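Local coordinates for B-type Cna protein (Enterococcus faecium, PDB 6FWY) that is of unknown function but, as a thioester domain of an LPXTG-anchored surface protein, probably helps the bacterium attach covalently to host surfaces, at residues D22-R26 with E133-V137; K92-A96 with K139-I144; A187-S193 with L233-A239. All blocks are in the same frame, centred on the assembly; numbering follows the deposited sequence. Where two conformers were deposited one is given.

Interaction 1: residues D22-R26 with E133-V137; sequences DGYIR and ETARV
Tyr24 lies against one side of helix 131-150 and joins a loop of the beta sheet to this long helix of the thioester domain. The loop runs between strands 11-21 and 26-29. CG2 of Val137 sits over one face of the Tyr24 ring, 4.1 Å from the ring centroid and 25° off the ring normal, a CH-pi contact. Val137 CG2 comes nearest to Tyr24 CG, at 3.7 Å. CB of Glu133 approaches the same ring obliquely. Thr134 OG1 donates a hydrogen bond of 2.7 Å to Tyr24 O, in the carbonyl plane and on a lone pair. Its chi1 of -68° sets OG1 beside its own backbone N and turns the hydroxyl to the loop. Ile25 CG2 adds a looser apolar touch on Thr134 CG2.

Further out, Thr100 and Glu101 of helix 99-113 also touch Tyr24, and the ring of His129 meets its ring. Asp22 anchors the start of the loop through Asn128 and His129. Glu133 OE1 is held by Thr130 N. The other carboxylate oxygen, Glu133 OE2, accepts a bond of 3.0 Å from a water, and that water accepts a bond of 2.6 Å from Tyr24 OH.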
loop_
_atom_site.group_PDB
_atom_site.type_symbol
_atom_site.label_atom_id
_atom_site.label_comp_id
_atom_site.label_asym_id
_atom_site.label_seq_id
_atom_site.Cartn_x
_atom_site.Cartn_y
_atom_site.Cartn_z
ATOM N N ASP A 22 -16.092 -17.318 18.671
ATOM C CA ASP A 22 -17.509 -17.324 18.323
ATOM C C ASP A 22 -18.063 -15.904 18.135
ATOM O O ASP A 22 -19.249 -15.731 17.764
ATOM C CB ASP A 22 -18.311 -18.129 19.373
ATOM C CG ASP A 22 -18.064 -17.683 20.805
ATOM O OD1 ASP A 22 -17.387 -16.655 21.042
ATOM O OD2 ASP A 22 -18.524 -18.386 21.714
ATOM N N GLY A 23 -17.251 -14.883 18.417
ATOM C CA GLY A 23 -17.634 -13.495 18.182
ATOM C C GLY A 23 -18.059 -12.822 19.452
ATOM O O GLY A 23 -18.542 -13.477 20.373
ATOM N N TYR A 24 -17.856 -11.509 19.507
ATOM C CA TYR A 24 -18.241 -10.668 20.648
ATOM C C TYR A 24 -19.523 -9.857 20.404
ATOM O O TYR A 24 -19.953 -9.109 21.275
ATOM C CB TYR A 24 -17.102 -9.696 20.937
ATOM C CG TYR A 24 -15.871 -10.398 21.400
ATOM C CD1 TYR A 24 -14.945 -10.873 20.484
ATOM C CD2 TYR A 24 -15.637 -10.607 22.756
ATOM C CE1 TYR A 24 -13.815 -11.550 20.909
ATOM C CE2 TYR A 24 -14.497 -11.254 23.185
ATOM C CZ TYR A 24 -13.589 -11.707 22.254
ATOM O OH TYR A 24 -12.480 -12.363 22.701
ATOM N N ILE A 25 -20.085 -10.015 19.210
ATOM C CA ILE A 25 -21.273 -9.329 18.744
ATOM C C ILE A 25 -22.111 -10.321 17.956
ATOM O O ILE A 25 -21.666 -11.414 17.648
ATOM C CB ILE A 25 -20.935 -8.082 17.863
ATOM C CG1 ILE A 25 -20.199 -8.446 16.572
ATOM C CG2 ILE A 25 -20.108 -7.064 18.655
ATOM C CD1 ILE A 25 -21.058 -8.774 15.373
ATOM N N ARG A 26 -23.328 -9.910 17.626
ATOM C CA ARG A 26 -24.195 -10.642 16.709
ATOM C C ARG A 26 -24.712 -9.624 15.706
ATOM O O ARG A 26 -24.485 -8.428 15.874
ATOM C CB ARG A 26 -25.335 -11.331 17.473
ATOM C CG ARG A 26 -24.834 -12.393 18.433
ATOM C CD ARG A 26 -25.876 -12.885 19.396
ATOM N NE ARG A 26 -26.193 -11.889 20.415
ATOM C CZ ARG A 26 -27.255 -11.950 21.232
ATOM N NH1 ARG A 26 -28.088 -12.967 21.175
ATOM N NH2 ARG A 26 -27.455 -10.991 22.124
ATOM N N GLU A 133 -16.164 -7.044 27.795
ATOM C CA GLU A 133 -15.452 -7.598 26.624
ATOM C C GLU A 133 -15.987 -7.001 25.317
ATOM O O GLU A 133 -15.248 -6.462 24.503
ATOM C CB GLU A 133 -15.566 -9.127 26.573
ATOM C CG GLU A 133 -14.721 -9.860 27.611
ATOM C CD GLU A 133 -14.871 -11.380 27.532
ATOM O OE1 GLU A 133 -16.009 -11.905 27.616
ATOM O OE2 GLU A 133 -13.842 -12.062 27.410
ATOM N N THR A 134 -17.312 -7.084 25.148
ATOM C CA THR A 134 -17.959 -6.589 23.945
ATOM C C THR A 134 -17.732 -5.076 23.791
ATOM O O THR A 134 -17.469 -4.619 22.682
ATOM C CB THR A 134 -19.453 -6.985 23.945
ATOM O OG1 THR A 134 -19.534 -8.411 23.797
ATOM C CG2 THR A 134 -20.251 -6.285 22.837
ATOM N N ALA A 135 -17.803 -4.325 24.897
ATOM C CA ALA A 135 -17.590 -2.871 24.877
ATOM C C ALA A 135 -16.160 -2.452 24.461
ATOM O O ALA A 135 -15.983 -1.446 23.761
ATOM C CB ALA A 135 -17.952 -2.264 26.231
ATOM N N ARG A 136 -15.152 -3.202 24.896
ATOM C CA ARG A 136 -13.781 -2.993 24.402
ATOM C C ARG A 136 -13.709 -3.232 22.890
ATOM O O ARG A 136 -13.129 -2.435 22.159
ATOM C CB ARG A 136 -12.789 -3.899 25.134
ATOM C CG ARG A 136 -12.505 -3.469 26.561
ATOM C CD ARG A 136 -11.309 -4.198 27.137
ATOM N NE ARG A 136 -11.533 -5.643 27.210
ATOM C CZ ARG A 136 -12.011 -6.305 28.269
ATOM N NH1 ARG A 136 -12.348 -5.672 29.387
ATOM N NH2 ARG A 136 -12.171 -7.629 28.201
ATOM N N VAL A 137 -14.347 -4.308 22.430
ATOM C CA VAL A 137 -14.448 -4.576 20.991
ATOM C C VAL A 137 -15.156 -3.437 20.235
ATOM O O VAL A 137 -14.673 -2.987 19.181
ATOM C CB VAL A 137 -15.114 -5.947 20.706
ATOM C CG1 VAL A 137 -15.413 -6.130 19.225
ATOM C CG2 VAL A 137 -14.218 -7.063 21.195
HETATM O O HOH W 1 -11.867 -11.617 25.132
#

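Interaction 2: residues K92-A96 with K139-I144; sequences KELGA and KAFEKI
A Schellman motif ends the short helix 91-94, and this end packs against the side of helix 131-150 in the thioester domain. Leu94 and Ala140 mark the closest backbone approach, with CA atoms 5.0 Å apart. Gly95 is the first residue to leave the helical path. Its positive phi of 88° turns the chain out of the helix, and Gly95 CA packs 4.3 Å from CD of the Lys139 side chain.

The small side chain of Ala140 lets the two backbones come close. Ala140 CA makes a CA-H...O contact of 3.3 Å with Leu94 O, bent to 134° at the hydrogen. The methyl group of Ala140 meets Leu94 CB at 4.2 Å and Ala96 CB at a similar distance. One turn later, Ile144 meets the other end of Leu94. Leu94 has CG anti to its carbonyl carbon (chi1 -61°), and its CD2 branch reaches Ile144 CG1 at 3.7 Å. The two side chains are set at a slant to each other, and Ile144 CD1 lies near both methyl groups of Leu94. Helix 99-113 lines the buried side, where Ala105 touches Ala140 and Thr106 touches Ile144.

The exposed border is made by lysine chains. Lys143 leaves its helix with CG anti to the backbone N and bends at chi3 and chi4. Its aliphatic end lies by the last turn of the short helix, with CE 3.4 Å from Glu93 O.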
loop_
_atom_site.group_PDB
_atom_site.type_symbol
_atom_site.label_atom_id
_atom_site.label_comp_id
_atom_site.label_asym_id
_atom_site.label_seq_id
_atom_site.Cartn_x
_atom_site.Cartn_y
_atom_site.Cartn_z
ATOM N N LYS A 92 -3.638 -2.438 23.210
ATOM C CA LYS A 92 -3.642 -1.261 24.085
ATOM C C LYS A 92 -3.998 0.040 23.341
ATOM O O LYS A 92 -4.843 0.811 23.796
ATOM C CB LYS A 92 -2.287 -1.093 24.782
ATOM C CG LYS A 92 -2.261 0.072 25.769
ATOM C CD LYS A 92 -0.995 0.161 26.591
ATOM C CE LYS A 92 -0.987 1.499 27.344
ATOM N NZ LYS A 92 0.203 1.759 28.207
ATOM N N GLU A 93 -3.335 0.264 22.210
ATOM C CA GLU A 93 -3.588 1.430 21.358
ATOM C C GLU A 93 -5.011 1.497 20.819
ATOM O O GLU A 93 -5.566 2.571 20.692
ATOM C CB GLU A 93 -2.615 1.430 20.181
ATOM C CG GLU A 93 -1.179 1.761 20.582
ATOM C CD GLU A 93 -0.178 1.568 19.447
ATOM O OE1 GLU A 93 -0.428 0.773 18.520
ATOM O OE2 GLU A 93 0.854 2.264 19.477
ATOM N N LEU A 94 -5.585 0.346 20.499
ATOM C CA LEU A 94 -6.966 0.263 20.004
ATOM C C LEU A 94 -8.072 0.288 21.087
ATOM O O LEU A 94 -9.241 0.472 20.760
ATOM C CB LEU A 94 -7.129 -0.981 19.136
ATOM C CG LEU A 94 -6.237 -1.026 17.892
ATOM C CD1 LEU A 94 -6.248 -2.423 17.271
ATOM C CD2 LEU A 94 -6.640 0.005 16.862
ATOM N N GLY A 95 -7.713 0.102 22.355
ATOM C CA GLY A 95 -8.692 0.022 23.438
ATOM C C GLY A 95 -9.219 -1.386 23.663
ATOM O O GLY A 95 -10.056 -1.601 24.525
ATOM N N ALA A 96 -8.716 -2.351 22.896
ATOM C CA ALA A 96 -9.037 -3.756 23.095
ATOM C C ALA A 96 -8.264 -4.275 24.295
ATOM O O ALA A 96 -7.184 -3.800 24.590
ATOM C CB ALA A 96 -8.679 -4.544 21.847
ATOM N N LYS A 139 -15.428 -0.238 21.182
ATOM C CA LYS A 139 -14.507 0.897 21.228
ATOM C C LYS A 139 -13.402 0.762 20.157
ATOM O O LYS A 139 -13.166 1.696 19.389
ATOM C CB LYS A 139 -13.904 1.006 22.637
ATOM C CG LYS A 139 -13.167 2.309 22.919
ATOM C CD LYS A 139 -12.326 2.222 24.184
ATOM C CE LYS A 139 -11.416 3.421 24.341
ATOM N NZ LYS A 139 -11.788 4.242 25.521
ATOM N N ALA A 140 -12.768 -0.404 20.094
ATOM C CA ALA A 140 -11.768 -0.696 19.048
ATOM C C ALA A 140 -12.329 -0.595 17.634
ATOM O O ALA A 140 -11.712 0.044 16.777
ATOM C CB ALA A 140 -11.137 -2.070 19.262
ATOM N N PHE A 141 -13.490 -1.219 17.407
ATOM C CA PHE A 141 -14.219 -1.123 16.124
ATOM C C PHE A 141 -14.422 0.324 15.675
ATOM O O PHE A 141 -14.077 0.685 14.550
ATOM C CB PHE A 141 -15.602 -1.813 16.206
ATOM C CG PHE A 141 -16.484 -1.531 15.017
ATOM C CD1 PHE A 141 -16.365 -2.282 13.867
ATOM C CD2 PHE A 141 -17.392 -0.488 15.037
ATOM C CE1 PHE A 141 -17.134 -2.006 12.748
ATOM C CE2 PHE A 141 -18.161 -0.188 13.913
ATOM C CZ PHE A 141 -18.051 -0.951 12.771
ATOM N N GLU A 142 -14.996 1.139 16.556
ATOM C CA GLU A 142 -15.298 2.536 16.241
ATOM C C GLU A 142 -14.061 3.365 15.912
ATOM O O GLU A 142 -14.094 4.223 15.033
ATOM C CB GLU A 142 -16.080 3.185 17.385
ATOM C CG GLU A 142 -17.484 2.635 17.479
ATOM C CD GLU A 142 -18.237 3.064 18.728
ATOM O OE1 GLU A 142 -17.709 3.833 19.576
ATOM O OE2 GLU A 142 -19.398 2.629 18.867
ATOM N N LYS A 143 -12.977 3.117 16.636
ATOM C CA LYS A 143 -11.708 3.763 16.318
ATOM C C LYS A 143 -11.266 3.370 14.906
ATOM O O LYS A 143 -11.017 4.225 14.079
ATOM C CB LYS A 143 -10.630 3.386 17.336
ATOM C CG LYS A 143 -9.344 4.192 17.174
ATOM C CD LYS A 143 -8.395 4.010 18.345
ATOM C CE LYS A 143 -6.914 4.084 17.926
ATOM N NZ LYS A 143 -6.387 5.467 17.919
ATOM N N ILE A 144 -11.189 2.074 14.640
ATOM C CA ILE A 144 -10.662 1.576 13.358
ATOM C C ILE A 144 -11.576 2.006 12.205
ATOM O O ILE A 144 -11.098 2.482 11.172
ATOM C CB ILE A 144 -10.458 0.039 13.369
ATOM C CG1 ILE A 144 -9.445 -0.374 14.457
ATOM C CG2 ILE A 144 -9.956 -0.471 12.019
ATOM C CD1 ILE A 144 -9.574 -1.849 14.859
#

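Interaction 3: residues A187-S193 with L233-A239; sequences AKLTFTS and LSFKGTA
The Phe191 and Phe235 side chains lie side by side and point the same way. Their ring centroids are 5.6 Å apart and the planes are turned by 44°, an oblique pair. Phe191 CD1 comes to 3.5 Å from Phe235 CB. The same Phe191 CD1 also meets Leu233 CD1 at 3.8 Å. Leu189 CD2 lies near the Phe235 ring and near Gly237 CA. Phe220 and Ile222 of strand 218-225 cover Phe235, and Tyr177 meets its ring edge-to-face.

Thr190 and Lys236 point to the opposite face as a hydrogen-bonded pair. Lys236 NZ goes on to a salt bridge with Asp269. The backbone bond from Thr190 N to Lys236 O is 2.9 Å long and runs nearly along the C=O axis. Past the end of strand 187-191, hydroxyls join one more backbone bond, Thr192 N to Ser234 O. Thr192 OG1 and Ser234 OG share a hydrogen bond of 2.8 Å. Ser193 OG, placed between its backbone N and carbonyl carbon (chi1 67°), accepts a bond of 3.0 Å from Ser234 N. The pairing is that of a regular antiparallel sheet, whose apolar face packs against a second antiparallel sheet as in a beta sandwich.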
loop_
_atom_site.group_PDB
_atom_site.type_symbol
_atom_site.label_atom_id
_atom_site.label_comp_id
_atom_site.label_asym_id
_atom_site.label_seq_id
_atom_site.Cartn_x
_atom_site.Cartn_y
_atom_site.Cartn_z
ATOM N N ALA A 187 15.190 5.109 -9.678
ATOM C CA ALA A 187 14.541 5.659 -10.862
ATOM C C ALA A 187 15.431 5.546 -12.096
ATOM O O ALA A 187 16.656 5.578 -12.004
ATOM C CB ALA A 187 14.157 7.114 -10.625
ATOM N N LYS A 188 14.764 5.411 -13.234
ATOM C CA LYS A 188 15.382 5.333 -14.549
ATOM C C LYS A 188 15.090 6.627 -15.290
ATOM O O LYS A 188 13.935 7.054 -15.373
ATOM C CB LYS A 188 14.797 4.150 -15.334
ATOM C CG LYS A 188 15.185 4.096 -16.812
ATOM C CD LYS A 188 15.163 2.697 -17.396
ATOM C CE LYS A 188 16.122 2.615 -18.566
ATOM N NZ LYS A 188 15.475 1.903 -19.695
ATOM N N LEU A 189 16.131 7.250 -15.839
ATOM C CA LEU A 189 15.955 8.453 -16.646
ATOM C C LEU A 189 15.639 8.107 -18.094
ATOM O O LEU A 189 16.266 7.219 -18.660
ATOM C CB LEU A 189 17.217 9.322 -16.561
ATOM C CG LEU A 189 17.665 9.715 -15.150
ATOM C CD1 LEU A 189 18.818 10.688 -15.240
ATOM C CD2 LEU A 189 16.511 10.363 -14.357
ATOM N N THR A 190 14.655 8.790 -18.673
ATOM C CA THR A 190 14.344 8.698 -20.096
ATOM C C THR A 190 14.468 10.090 -20.683
ATOM O O THR A 190 13.834 11.037 -20.214
ATOM C CB THR A 190 12.914 8.169 -20.350
ATOM O OG1 THR A 190 12.842 6.808 -19.931
ATOM C CG2 THR A 190 12.544 8.194 -21.834
ATOM N N PHE A 191 15.285 10.211 -21.725
ATOM C CA PHE A 191 15.468 11.484 -22.421
ATOM C C PHE A 191 14.461 11.597 -23.546
ATOM O O PHE A 191 14.342 10.699 -24.376
ATOM C CB PHE A 191 16.911 11.638 -22.872
ATOM C CG PHE A 191 17.848 11.817 -21.714
ATOM C CD1 PHE A 191 18.082 13.061 -21.165
ATOM C CD2 PHE A 191 18.431 10.711 -21.128
ATOM C CE1 PHE A 191 18.901 13.212 -20.058
ATOM C CE2 PHE A 191 19.264 10.836 -20.010
ATOM C CZ PHE A 191 19.491 12.092 -19.468
ATOM N N THR A 192 13.709 12.691 -23.530
ATOM C CA THR A 192 12.588 12.902 -24.446
ATOM C C THR A 192 12.934 13.821 -25.608
ATOM O O THR A 192 12.094 14.063 -26.460
ATOM C CB THR A 192 11.376 13.452 -23.679
ATOM O OG1 THR A 192 11.788 14.580 -22.899
ATOM C CG2 THR A 192 10.826 12.384 -22.742
ATOM N N SER A 193 14.173 14.310 -25.642
ATOM C CA SER A 193 14.742 15.012 -26.789
ATOM C C SER A 193 16.120 14.434 -27.083
ATOM O O SER A 193 16.595 13.535 -26.389
ATOM C CB SER A 193 14.874 16.502 -26.493
ATOM O OG SER A 193 15.829 16.749 -25.475
ATOM N N LEU A 233 17.706 20.381 -23.432
ATOM C CA LEU A 233 17.561 18.954 -23.280
ATOM C C LEU A 233 16.361 18.751 -22.363
ATOM O O LEU A 233 16.193 19.497 -21.405
ATOM C CB LEU A 233 18.824 18.434 -22.594
ATOM C CG LEU A 233 18.893 17.000 -22.146
ATOM C CD1 LEU A 233 18.706 16.088 -23.361
ATOM C CD2 LEU A 233 20.256 16.780 -21.512
ATOM N N SER A 234 15.530 17.754 -22.638
ATOM C CA SER A 234 14.422 17.432 -21.737
ATOM C C SER A 234 14.454 15.966 -21.336
ATOM O O SER A 234 14.895 15.119 -22.092
ATOM C CB SER A 234 13.074 17.834 -22.356
ATOM O OG SER A 234 12.790 17.079 -23.518
ATOM N N PHE A 235 14.003 15.678 -20.119
ATOM C CA PHE A 235 13.942 14.299 -19.614
ATOM C C PHE A 235 12.895 14.128 -18.519
ATOM O O PHE A 235 12.328 15.105 -18.026
ATOM C CB PHE A 235 15.322 13.844 -19.110
ATOM C CG PHE A 235 15.787 14.528 -17.847
ATOM C CD1 PHE A 235 16.403 15.767 -17.890
ATOM C CD2 PHE A 235 15.629 13.911 -16.615
ATOM C CE1 PHE A 235 16.825 16.401 -16.718
ATOM C CE2 PHE A 235 16.051 14.524 -15.439
ATOM C CZ PHE A 235 16.650 15.771 -15.489
ATOM N N LYS A 236 12.656 12.869 -18.165
ATOM C CA LYS A 236 11.870 12.500 -16.986
ATOM C C LYS A 236 12.535 11.304 -16.314
ATOM O O LYS A 236 13.404 10.649 -16.899
ATOM C CB LYS A 236 10.432 12.127 -17.356
ATOM C CG LYS A 236 10.313 10.977 -18.333
ATOM C CD LYS A 236 8.969 10.308 -18.385
ATOM C CE LYS A 236 9.066 9.068 -19.265
ATOM N NZ LYS A 236 7.716 8.510 -19.577
ATOM N N GLY A 237 12.091 11.021 -15.099
ATOM C CA GLY A 237 12.469 9.827 -14.367
ATOM C C GLY A 237 11.265 8.934 -14.227
ATOM O O GLY A 237 10.143 9.429 -14.184
ATOM N N THR A 238 11.501 7.627 -14.158
ATOM C CA THR A 238 10.456 6.651 -13.827
ATOM C C THR A 238 10.942 5.887 -12.603
ATOM O O THR A 238 11.844 5.061 -12.699
ATOM C CB THR A 238 10.183 5.658 -14.983
ATOM O OG1 THR A 238 9.757 6.376 -16.156
ATOM C CG2 THR A 238 9.107 4.655 -14.593
ATOM N N ALA A 239 10.330 6.157 -11.449
ATOM C CA ALA A 239 10.668 5.443 -10.218
ATOM C C ALA A 239 10.184 4.001 -10.300
ATOM O O ALA A 239 9.163 3.706 -10.918
ATOM C CB ALA A 239 10.102 6.144 -9.003
#

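How the interactions relate
Interactions 1 and 2 are neighbours, with centres 12 Å apart. Both use helix 131-150, and their segments alternate along the chain. They touch where Arg136 CB lies 3.6 Å from Gly95 O. The helix thus gathers the 22-26 loop and the end of helix 91-94 within one region of the thioester domain. Interaction 3 comes later in the chain and lies on the opposite side of its centre. Its centre is about 54 Å from that of interaction 1 and 46 Å from that of interaction 2. The long strand 231-250, which interaction 3 uses, also pairs with strand 67-73, so one continuous strand ties the two distant parts together.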